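PDB 6BQ4: thermospermine synthase ACAULIS protein from Medicago truncatula, which makes thermospermine, probably by transferring the aminopropyl group of decarboxylated S-adenosylmethionine to spermidine with release of methylthioadenosine. Local coordinates for the adenosine site. Numbering follows the deposited sequence.

The adenosine site. Residues 57, 109, 111, 131-134, 137, 162-164, 181-183, 190-191, 194. With ADN (adenosine), chain B.
Adenosine, which corresponds to the nucleoside part of the aminopropyl donor, is almost wholly enclosed: the protein hides 381 of its 413 Å². Ribose recognition rests on a bidentate carboxylate. Asp132, its CG anti to the backbone N (chi1 -157°), points both oxygens at the diol, OD1 taking the O2' hydroxyl at 2.5 Å and OD2 the O3' hydroxyl at 2.7 Å, each through its syn lone pair. Two backbone N-H groups help fix the carboxylate's rotation: Asp134 N donates to the anti lone pair of OD1, and Gly111 N meets OD2 from above the plane at 2.7 Å. An alanine here would remove both acceptors and would probably loosen the hold on the ribose while leaving those N-H groups without their partner. Gln57 NE2 bonds weakly to O2', steered by a nearly straight bond (175°) to Asp134 OD2.

The adenine edge is read by backbone and carboxylate groups. Ala164 N donates to N1 at 3.0 Å. Amino N6 donates to Asp163 OD1 at 2.8 Å, above that carboxylate's plane, and weakly to Pro190 O.

Apolar packing sandwiches the base. Ile133 CG2 lies 3.4 Å from the centroid of the five-membered ring on one face, opposed by Leu182 CD2, 3.6 Å from the six-membered centroid on the other. Cys191 SG flanks N7 and C8.

The pocket lies at the strand ends of a Rossmann-like domain: Asp132 closes strand 127-132, Ala164 begins helix 164-170, and the predicted proton acceptor Asp181 ends strand 177-181, its backbone O rather than its carboxylate lying near C5'.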
ATOM      1  N   GLN A  57     -11.021 -24.269   7.044  1.00 53.31           N
ATOM      2  CA  GLN A  57     -10.559 -23.009   6.466  1.00 54.21           C
ATOM      3  C   GLN A  57     -11.517 -21.830   6.709  1.00 50.89           C
ATOM      4  O   GLN A  57     -12.680 -21.994   7.018  1.00 50.27           O
ATOM      5  CB  GLN A  57     -10.213 -23.195   4.937  1.00 56.81           C
ATOM      6  CG  GLN A  57     -11.330 -23.818   4.075  1.00 55.51           C
ATOM      7  CD  GLN A  57     -10.853 -24.808   2.998  1.00 57.32           C
ATOM      8  OE1 GLN A  57      -9.803 -24.610   2.367  1.00 54.06           O
ATOM      9  NE2 GLN A  57     -11.665 -25.884   2.761  1.00 55.32           N
ATOM     10  N   GLY A 109     -12.529 -32.745  -4.857  1.00 37.67           N
ATOM     11  CA  GLY A 109     -12.549 -31.382  -4.412  1.00 36.60           C
ATOM     12  C   GLY A 109     -13.693 -30.730  -5.181  1.00 39.56           C
ATOM     13  O   GLY A 109     -14.795 -31.318  -5.343  1.00 38.14           O
ATOM     14  N   GLY A 111     -15.573 -28.038  -4.526  1.00 40.73           N
ATOM     15  CA  GLY A 111     -16.687 -27.422  -3.773  1.00 40.67           C
ATOM     16  C   GLY A 111     -17.157 -26.069  -4.295  1.00 40.67           C
ATOM     17  O   GLY A 111     -18.317 -25.671  -4.121  1.00 40.90           O
ATOM     18  N   CYS A 131     -16.776 -34.718  -4.911  1.00 40.08           N
ATOM     19  CA  CYS A 131     -16.375 -35.205  -3.582  1.00 41.21           C
ATOM     20  C   CYS A 131     -15.438 -34.257  -2.884  1.00 41.13           C
ATOM     21  O   CYS A 131     -14.216 -34.313  -3.117  1.00 42.23           O
ATOM     22  CB  CYS A 131     -15.722 -36.569  -3.665  1.00 41.39           C
ATOM     23  SG  CYS A 131     -15.252 -37.223  -2.040  1.00 42.50           S
ATOM     24  N   ASP A 132     -16.016 -33.345  -2.088  1.00 41.64           N
ATOM     25  CA  ASP A 132     -15.264 -32.290  -1.357  1.00 41.79           C
ATOM     26  C   ASP A 132     -15.354 -32.563   0.130  1.00 42.63           C
ATOM     27  O   ASP A 132     -16.435 -32.834   0.644  1.00 42.19           O
ATOM     28  CB  ASP A 132     -15.835 -30.894  -1.652  1.00 41.99           C
ATOM     29  CG  ASP A 132     -14.811 -29.781  -1.407  1.00 42.37           C
ATOM     30  OD1 ASP A 132     -14.426 -29.582  -0.230  1.00 41.67           O
ATOM     31  OD2 ASP A 132     -14.378 -29.136  -2.393  1.00 38.73           O
ATOM     32  N   ILE A 133     -14.232 -32.455   0.808  1.00 42.32           N
ATOM     33  CA  ILE A 133     -14.138 -32.742   2.222  1.00 44.13           C
ATOM     34  C   ILE A 133     -14.816 -31.698   3.134  1.00 46.70           C
ATOM     35  O   ILE A 133     -15.083 -31.964   4.325  1.00 45.47           O
ATOM     36  CB  ILE A 133     -12.657 -32.899   2.615  1.00 44.53           C
ATOM     37  CG1 ILE A 133     -12.525 -33.621   3.950  1.00 45.12           C
ATOM     38  CG2 ILE A 133     -11.922 -31.564   2.626  1.00 44.72           C
ATOM     39  CD1 ILE A 133     -11.089 -33.715   4.426  1.00 46.58           C
ATOM     40  N   ASP A 134     -15.096 -30.507   2.590  1.00 45.06           N
ATOM     41  CA  ASP A 134     -15.625 -29.405   3.386  1.00 42.38           C
ATOM     42  C   ASP A 134     -17.037 -28.978   3.010  1.00 41.58           C
ATOM     43  O   ASP A 134     -17.257 -28.187   2.074  1.00 37.87           O
ATOM     44  CB  ASP A 134     -14.640 -28.240   3.247  1.00 42.82           C
ATOM     45  CG  ASP A 134     -14.901 -27.101   4.237  1.00 42.72           C
ATOM     46  OD1 ASP A 134     -16.034 -27.041   4.814  1.00 43.16           O
ATOM     47  OD2 ASP A 134     -13.977 -26.282   4.421  1.00 42.14           O
ATOM     48  N   VAL A 137     -17.708 -25.211   2.580  1.00 42.16           N
ATOM     49  CA  VAL A 137     -17.315 -24.585   1.321  1.00 41.31           C
ATOM     50  C   VAL A 137     -18.391 -24.785   0.278  1.00 39.98           C
ATOM     51  O   VAL A 137     -18.775 -23.824  -0.440  1.00 38.98           O
ATOM     52  CB  VAL A 137     -15.937 -25.052   0.827  1.00 43.50           C
ATOM     53  CG1 VAL A 137     -15.670 -24.587  -0.602  1.00 42.77           C
ATOM     54  CG2 VAL A 137     -14.835 -24.528   1.762  1.00 43.72           C
ATOM     55  N   ASN A 162     -16.684 -35.907   1.769  1.00 44.28           N
ATOM     56  CA  ASN A 162     -15.729 -36.871   2.285  1.00 44.10           C
ATOM     57  C   ASN A 162     -14.364 -36.548   1.703  1.00 43.89           C
ATOM     58  O   ASN A 162     -14.253 -35.828   0.694  1.00 44.58           O
ATOM     59  CB  ASN A 162     -16.177 -38.304   1.925  1.00 46.09           C
ATOM     60  CG  ASN A 162     -15.389 -39.392   2.665  1.00 45.88           C
ATOM     61  OD1 ASN A 162     -14.649 -39.129   3.598  1.00 45.43           O
ATOM     62  ND2 ASN A 162     -15.520 -40.609   2.190  1.00 45.93           N
ATOM     63  N   ASP A 163     -13.328 -36.987   2.389  1.00 43.06           N
ATOM     64  CA  ASP A 163     -12.008 -37.040   1.812  1.00 45.54           C
ATOM     65  C   ASP A 163     -12.091 -37.923   0.533  1.00 46.63           C
ATOM     66  O   ASP A 163     -12.608 -39.050   0.569  1.00 46.34           O
ATOM     67  CB  ASP A 163     -11.033 -37.614   2.830  1.00 46.45           C
ATOM     68  CG  ASP A 163      -9.728 -38.051   2.223  1.00 49.66           C
ATOM     69  OD1 ASP A 163      -9.319 -37.500   1.188  1.00 45.50           O
ATOM     70  OD2 ASP A 163      -9.102 -38.959   2.777  1.00 57.26           O
ATOM     71  N   ALA A 164     -11.581 -37.400  -0.595  1.00 44.32           N
ATOM     72  CA  ALA A 164     -11.720 -38.103  -1.896  1.00 44.97           C
ATOM     73  C   ALA A 164     -10.935 -39.396  -1.916  1.00 44.85           C
ATOM     74  O   ALA A 164     -11.299 -40.310  -2.651  1.00 46.58           O
ATOM     75  CB  ALA A 164     -11.301 -37.234  -3.060  1.00 42.61           C
ATOM     76  N   ASP A 181      -9.324 -31.293  -8.514  1.00 33.08           N
ATOM     77  CA  ASP A 181      -9.550 -29.856  -8.294  1.00 34.83           C
ATOM     78  C   ASP A 181      -9.192 -29.535  -6.846  1.00 35.15           C
ATOM     79  O   ASP A 181      -9.918 -28.877  -6.134  1.00 35.35           O
ATOM     80  CB  ASP A 181     -10.993 -29.528  -8.648  1.00 34.74           C
ATOM     81  CG  ASP A 181     -11.268 -28.057  -8.846  1.00 37.18           C
ATOM     82  OD1 ASP A 181     -10.286 -27.259  -8.949  1.00 36.32           O
ATOM     83  OD2 ASP A 181     -12.491 -27.700  -8.947  1.00 38.79           O
ATOM     84  N   LEU A 182      -8.033 -30.008  -6.430  1.00 34.71           N
ATOM     85  CA  LEU A 182      -7.547 -29.821  -5.075  1.00 36.08           C
ATOM     86  C   LEU A 182      -6.521 -28.688  -4.939  1.00 37.88           C
ATOM     87  O   LEU A 182      -6.058 -28.114  -5.936  1.00 39.04           O
ATOM     88  CB  LEU A 182      -6.907 -31.122  -4.579  1.00 36.47           C
ATOM     89  CG  LEU A 182      -7.807 -32.360  -4.584  1.00 37.01           C
ATOM     90  CD1 LEU A 182      -6.974 -33.635  -4.424  1.00 37.00           C
ATOM     91  CD2 LEU A 182      -8.916 -32.326  -3.534  1.00 38.51           C
ATOM     92  N   ALA A 183      -6.151 -28.398  -3.684  1.00 38.23           N
ATOM     93  CA  ALA A 183      -5.031 -27.523  -3.396  1.00 39.55           C
ATOM     94  C   ALA A 183      -3.701 -28.171  -3.828  1.00 41.03           C
ATOM     95  O   ALA A 183      -3.652 -29.336  -4.103  1.00 42.24           O
ATOM     96  CB  ALA A 183      -4.995 -27.133  -1.923  1.00 38.36           C
ATOM     97  N   PRO A 190      -3.921 -31.233   3.875  1.00 72.67           N
ATOM     98  CA  PRO A 190      -4.963 -32.249   3.646  1.00 72.14           C
ATOM     99  C   PRO A 190      -4.983 -32.807   2.192  1.00 69.29           C
ATOM    100  O   PRO A 190      -5.792 -33.695   1.899  1.00 69.16           O
ATOM    101  CB  PRO A 190      -6.267 -31.477   3.937  1.00 71.26           C
ATOM    102  CG  PRO A 190      -5.951 -30.060   3.589  1.00 70.69           C
ATOM    103  CD  PRO A 190      -4.476 -29.862   3.870  1.00 71.09           C
ATOM    104  N   CYS A 191      -4.143 -32.256   1.300  1.00 66.36           N
ATOM    105  CA  CYS A 191      -4.135 -32.619  -0.119  1.00 62.75           C
ATOM    106  C   CYS A 191      -2.949 -33.454  -0.551  1.00 58.89           C
ATOM    107  O   CYS A 191      -3.044 -34.142  -1.571  1.00 58.11           O
ATOM    108  CB  CYS A 191      -4.223 -31.357  -0.993  1.00 58.55           C
ATOM    109  SG  CYS A 191      -5.831 -30.583  -0.830  1.00 56.97           S
ATOM    110  N   LEU A 194      -3.209 -37.020  -2.044  1.00 47.81           N
ATOM    111  CA  LEU A 194      -3.883 -37.134  -3.341  1.00 45.66           C
ATOM    112  C   LEU A 194      -2.997 -36.803  -4.582  1.00 42.99           C
ATOM    113  O   LEU A 194      -3.504 -36.708  -5.724  1.00 39.89           O
ATOM    114  CB  LEU A 194      -5.172 -36.308  -3.284  1.00 47.50           C
ATOM    115  CG  LEU A 194      -6.153 -36.835  -2.226  1.00 50.74           C
ATOM    116  CD1 LEU A 194      -7.318 -35.907  -1.983  1.00 53.63           C
ATOM    117  CD2 LEU A 194      -6.729 -38.134  -2.707  1.00 53.06           C
TER
HETATM  118  O5' ADN B 401      -8.830 -26.745  -1.967  1.00 45.93           O
HETATM  119  C5' ADN B 401      -9.723 -26.901  -3.034  1.00 41.42           C
HETATM  120  C4' ADN B 401     -10.863 -27.767  -2.569  1.00 43.12           C
HETATM  121  O4' ADN B 401     -10.402 -29.042  -2.208  1.00 40.99           O
HETATM  122  C3' ADN B 401     -11.498 -27.202  -1.335  1.00 41.36           C
HETATM  123  O3' ADN B 401     -12.856 -27.026  -1.646  1.00 44.15           O
HETATM  124  C2' ADN B 401     -11.268 -28.266  -0.298  1.00 41.06           C
HETATM  125  O2' ADN B 401     -12.363 -28.379   0.553  1.00 43.13           O
HETATM  126  C1' ADN B 401     -11.122 -29.507  -1.117  1.00 41.17           C
HETATM  127  N9  ADN B 401     -10.332 -30.560  -0.484  1.00 38.68           N
HETATM  128  C8  ADN B 401      -9.242 -30.451   0.242  1.00 39.71           C
HETATM  129  N7  ADN B 401      -8.796 -31.637   0.645  1.00 40.22           N
HETATM  130  C5  ADN B 401      -9.614 -32.532   0.141  1.00 38.97           C
HETATM  131  C6  ADN B 401      -9.759 -33.976   0.167  1.00 40.23           C
HETATM  132  N6  ADN B 401      -8.875 -34.720   0.814  1.00 41.08           N
HETATM  133  N1  ADN B 401     -10.784 -34.526  -0.476  1.00 38.79           N
HETATM  134  C2  ADN B 401     -11.667 -33.806  -1.130  1.00 40.63           C
HETATM  135  N3  ADN B 401     -11.601 -32.491  -1.201  1.00 35.63           N
HETATM  136  C4  ADN B 401     -10.626 -31.818  -0.595  1.00 38.08           C